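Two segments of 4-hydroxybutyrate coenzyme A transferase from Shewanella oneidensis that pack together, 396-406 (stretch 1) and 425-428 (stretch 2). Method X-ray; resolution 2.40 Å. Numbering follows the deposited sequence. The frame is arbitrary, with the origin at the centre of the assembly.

Stretch 1 396-406: SLRERAQALIN
Stretch 2, residues 425-428: GLNL

The contact sets a short segment, 425-428, extended at Leu426 and Asn427, against one face of a helix, and no hydrogen bond crosses it; apolar packing does the work, burying 332 Å² over both sides. Stretch 1 is helical from Leu397, with Ser396 at the N-cap position and its N donating to Glu399 OE2 at 3.1 Å. Regular i to i+4 bonds follow, such as Ala401 N to Leu397 O and Ile405 N to Ala401 O, both 3.0 Å; Leu397, Arg398, Ala401 and Ile405 all have CA-to-CB toward the segment.

Gly425 follows a helix with phi/psi 69/34, a positive phi that by itself favours glycine, and makes no contact. The chain then extends. Leu426 (-106/143, chi1 m, chi2 t) sets the register, its CA 5.8 Å from Arg398 CA. Its CA-to-CB bond points toward the helix, and Leu426 CD1 lies 3.7 Å from Leu397 O, 3.9 Å from Leu397 CB and 4.3 Å from Ala401 CB; Ala401 adds a small apolar surface that suits contact with the leucine methyl.

Asn427 (-120/111, chi1 p) points away at CA-to-CB, as alternation in an extended chain would suggest, though its end comes nearer: Asn427 OD1 is 4.2 Å from Arg398 NH1. Arg398, chi1 p and then fully extended (t, t), runs alongside, its CD 4.0 Å from Asn427 O, which lies at the guanidinium edge near its plane. An exposed polar residue suits this margin.

Leu428 (chi1 -36°, chi2 t) leaves sideways and loses the most area to the contact, 86 Å². Leu428 CD2 sits 3.6 Å from Arg398 O and 4.0 Å from Arg398 CB, while Leu428 CD1 reaches Ile405 CD1 at 4.0 Å; Ile405 is p, t. One leucine thus spans two helical turns.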

ATOM      1  N   SER A 396       3.246 -18.055  -6.197  1.00 30.52           N
ATOM      2  CA  SER A 396       2.676 -18.573  -4.940  1.00 31.09           C
ATOM      3  C   SER A 396       3.686 -18.484  -3.809  1.00 30.81           C
ATOM      4  O   SER A 396       4.821 -18.078  -4.020  1.00 29.81           O
ATOM      5  CB  SER A 396       2.253 -20.019  -5.119  1.00 30.48           C
ATOM      6  OG  SER A 396       3.291 -20.749  -5.739  1.00 32.61           O
ATOM      7  N   LEU A 397       3.273 -18.855  -2.602  1.00 33.10           N
ATOM      8  CA  LEU A 397       4.186 -18.798  -1.465  1.00 33.84           C
ATOM      9  C   LEU A 397       5.360 -19.749  -1.631  1.00 33.96           C
ATOM     10  O   LEU A 397       6.492 -19.384  -1.318  1.00 31.83           O
ATOM     11  CB  LEU A 397       3.462 -19.101  -0.152  1.00 33.19           C
ATOM     12  CG  LEU A 397       2.342 -18.135   0.258  1.00 33.84           C
ATOM     13  CD1 LEU A 397       1.923 -18.422   1.705  1.00 33.58           C
ATOM     14  CD2 LEU A 397       2.808 -16.698   0.124  1.00 33.47           C
ATOM     15  N   ARG A 398       5.117 -20.955  -2.132  1.00 35.56           N
ATOM     16  CA  ARG A 398       6.235 -21.874  -2.291  1.00 37.76           C
ATOM     17  C   ARG A 398       7.171 -21.415  -3.414  1.00 36.61           C
ATOM     18  O   ARG A 398       8.387 -21.608  -3.344  1.00 36.65           O
ATOM     19  CB  ARG A 398       5.751 -23.298  -2.548  1.00 39.96           C
ATOM     20  CG  ARG A 398       5.034 -23.501  -3.864  1.00 43.12           C
ATOM     21  CD  ARG A 398       4.734 -24.984  -4.080  1.00 46.03           C
ATOM     22  NE  ARG A 398       4.062 -25.235  -5.351  1.00 48.66           N
ATOM     23  CZ  ARG A 398       3.676 -26.437  -5.769  1.00 51.01           C
ATOM     24  NH1 ARG A 398       3.895 -27.503  -5.010  1.00 52.06           N
ATOM     25  NH2 ARG A 398       3.074 -26.574  -6.949  1.00 51.75           N
ATOM     26  N   GLU A 399       6.607 -20.796  -4.444  1.00 35.26           N
ATOM     27  CA  GLU A 399       7.408 -20.304  -5.563  1.00 32.42           C
ATOM     28  C   GLU A 399       8.278 -19.135  -5.112  1.00 30.25           C
ATOM     29  O   GLU A 399       9.448 -19.037  -5.489  1.00 27.21           O
ATOM     30  CB  GLU A 399       6.503 -19.869  -6.714  1.00 33.00           C
ATOM     31  CG  GLU A 399       5.773 -21.032  -7.380  1.00 34.20           C
ATOM     32  CD  GLU A 399       4.819 -20.608  -8.495  1.00 35.22           C
ATOM     33  OE1 GLU A 399       4.348 -21.505  -9.230  1.00 35.91           O
ATOM     34  OE2 GLU A 399       4.540 -19.394  -8.631  1.00 32.60           O
ATOM     35  N   ARG A 400       7.698 -18.262  -4.295  1.00 29.19           N
ATOM     36  CA  ARG A 400       8.376 -17.099  -3.760  1.00 29.45           C
ATOM     37  C   ARG A 400       9.527 -17.529  -2.843  1.00 30.83           C
ATOM     38  O   ARG A 400      10.665 -17.074  -2.983  1.00 29.69           O
ATOM     39  CB  ARG A 400       7.378 -16.223  -2.976  1.00 30.80           C
ATOM     40  CG  ARG A 400       6.259 -15.605  -3.841  1.00 36.72           C
ATOM     41  CD  ARG A 400       5.029 -15.168  -3.019  1.00 36.97           C
ATOM     42  NE  ARG A 400       5.074 -13.781  -2.561  1.00 39.20           N
ATOM     43  CZ  ARG A 400       4.650 -12.731  -3.262  1.00 39.69           C
ATOM     44  NH1 ARG A 400       4.132 -12.885  -4.473  1.00 38.43           N
ATOM     45  NH2 ARG A 400       4.743 -11.513  -2.746  1.00 39.90           N
ATOM     46  N   ALA A 401       9.226 -18.415  -1.901  1.00 31.42           N
ATOM     47  CA  ALA A 401      10.233 -18.891  -0.976  1.00 31.43           C
ATOM     48  C   ALA A 401      11.368 -19.552  -1.736  1.00 31.42           C
ATOM     49  O   ALA A 401      12.544 -19.329  -1.434  1.00 31.13           O
ATOM     50  CB  ALA A 401       9.615 -19.870   0.001  1.00 30.73           C
ATOM     51  N   GLN A 402      11.029 -20.363  -2.730  1.00 31.39           N
ATOM     52  CA  GLN A 402      12.062 -21.029  -3.504  1.00 32.13           C
ATOM     53  C   GLN A 402      12.986 -20.002  -4.160  1.00 32.25           C
ATOM     54  O   GLN A 402      14.206 -20.070  -3.998  1.00 29.99           O
ATOM     55  CB  GLN A 402      11.429 -21.935  -4.563  1.00 32.45           C
ATOM     56  CG  GLN A 402      12.433 -22.658  -5.427  1.00 36.05           C
ATOM     57  CD  GLN A 402      13.372 -23.543  -4.614  1.00 40.56           C
ATOM     58  OE1 GLN A 402      12.982 -24.601  -4.108  1.00 42.67           O
ATOM     59  NE2 GLN A 402      14.622 -23.106  -4.481  1.00 42.87           N
ATOM     60  N   ALA A 403      12.406 -19.038  -4.883  1.00 32.81           N
ATOM     61  CA  ALA A 403      13.200 -18.015  -5.569  1.00 33.20           C
ATOM     62  C   ALA A 403      14.039 -17.172  -4.617  1.00 33.21           C
ATOM     63  O   ALA A 403      15.176 -16.815  -4.925  1.00 33.76           O
ATOM     64  CB  ALA A 403      12.295 -17.103  -6.394  1.00 33.72           C
ATOM     65  N   LEU A 404      13.474 -16.850  -3.460  1.00 33.83           N
ATOM     66  CA  LEU A 404      14.189 -16.059  -2.490  1.00 35.66           C
ATOM     67  C   LEU A 404      15.409 -16.780  -1.925  1.00 37.91           C
ATOM     68  O   LEU A 404      16.489 -16.194  -1.835  1.00 38.59           O
ATOM     69  CB  LEU A 404      13.261 -15.641  -1.357  1.00 34.71           C
ATOM     70  CG  LEU A 404      12.335 -14.478  -1.687  1.00 35.90           C
ATOM     71  CD1 LEU A 404      11.479 -14.137  -0.490  1.00 35.07           C
ATOM     72  CD2 LEU A 404      13.172 -13.280  -2.101  1.00 36.23           C
ATOM     73  N   ILE A 405      15.258 -18.044  -1.548  1.00 38.97           N
ATOM     74  CA  ILE A 405      16.395 -18.761  -1.005  1.00 39.52           C
ATOM     75  C   ILE A 405      17.493 -18.930  -2.065  1.00 39.85           C
ATOM     76  O   ILE A 405      18.643 -19.203  -1.726  1.00 40.65           O
ATOM     77  CB  ILE A 405      16.011 -20.150  -0.457  1.00 40.16           C
ATOM     78  CG1 ILE A 405      15.597 -21.061  -1.588  1.00 42.29           C
ATOM     79  CG2 ILE A 405      14.844 -20.033   0.505  1.00 39.62           C
ATOM     80  CD1 ILE A 405      15.251 -22.435  -1.104  1.00 46.56           C
ATOM     81  N   ASN A 406      17.157 -18.753  -3.340  1.00 38.61           N
ATOM     82  CA  ASN A 406      18.160 -18.884  -4.389  1.00 37.55           C
ATOM     83  C   ASN A 406      19.056 -17.656  -4.515  1.00 36.16           C
ATOM     84  O   ASN A 406      20.113 -17.733  -5.140  1.00 36.55           O
ATOM     85  CB  ASN A 406      17.522 -19.174  -5.746  1.00 39.65           C
ATOM     86  CG  ASN A 406      16.996 -20.595  -5.850  1.00 43.07           C
ATOM     87  OD1 ASN A 406      17.628 -21.545  -5.370  1.00 43.99           O
ATOM     88  ND2 ASN A 406      15.836 -20.755  -6.492  1.00 43.04           N
ATOM     89  N   GLY A 425       5.107 -24.439   6.271  1.00 42.43           N
ATOM     90  CA  GLY A 425       4.412 -25.637   5.842  1.00 42.85           C
ATOM     91  C   GLY A 425       4.381 -25.741   4.334  1.00 43.16           C
ATOM     92  O   GLY A 425       3.412 -26.229   3.743  1.00 44.66           O
ATOM     93  N   LEU A 426       5.439 -25.272   3.697  1.00 43.20           N
ATOM     94  CA  LEU A 426       5.498 -25.340   2.254  1.00 45.77           C
ATOM     95  C   LEU A 426       6.463 -26.425   1.852  1.00 47.20           C
ATOM     96  O   LEU A 426       7.481 -26.628   2.505  1.00 47.86           O
ATOM     97  CB  LEU A 426       5.981 -24.016   1.680  1.00 45.45           C
ATOM     98  CG  LEU A 426       5.223 -22.765   2.103  1.00 46.50           C
ATOM     99  CD1 LEU A 426       5.982 -21.558   1.586  1.00 46.09           C
ATOM    100  CD2 LEU A 426       3.800 -22.793   1.567  1.00 45.89           C
ATOM    101  N   ASN A 427       6.143 -27.138   0.781  1.00 49.15           N
ATOM    102  CA  ASN A 427       7.054 -28.165   0.311  1.00 51.48           C
ATOM    103  C   ASN A 427       7.478 -27.817  -1.109  1.00 50.22           C
ATOM    104  O   ASN A 427       6.684 -27.843  -2.051  1.00 48.70           O
ATOM    105  CB  ASN A 427       6.418 -29.562   0.410  1.00 53.64           C
ATOM    106  CG  ASN A 427       5.117 -29.665  -0.326  1.00 55.71           C
ATOM    107  OD1 ASN A 427       5.079 -29.633  -1.557  1.00 58.18           O
ATOM    108  ND2 ASN A 427       4.029 -29.804   0.421  1.00 57.25           N
ATOM    109  N   LEU A 428       8.753 -27.454  -1.218  1.00 51.12           N
ATOM    110  CA  LEU A 428       9.410 -27.064  -2.466  1.00 50.80           C
ATOM    111  C   LEU A 428       9.831 -28.298  -3.269  1.00 51.91           C
ATOM    112  O   LEU A 428       9.629 -29.431  -2.761  1.00 51.44           O
ATOM    113  CB  LEU A 428      10.646 -26.219  -2.122  1.00 49.79           C
ATOM    114  CG  LEU A 428      10.523 -25.279  -0.913  1.00 50.22           C
ATOM    115  CD1 LEU A 428      11.832 -24.516  -0.726  1.00 51.51           C
ATOM    116  CD2 LEU A 428       9.356 -24.302  -1.110  1.00 50.20           C
TER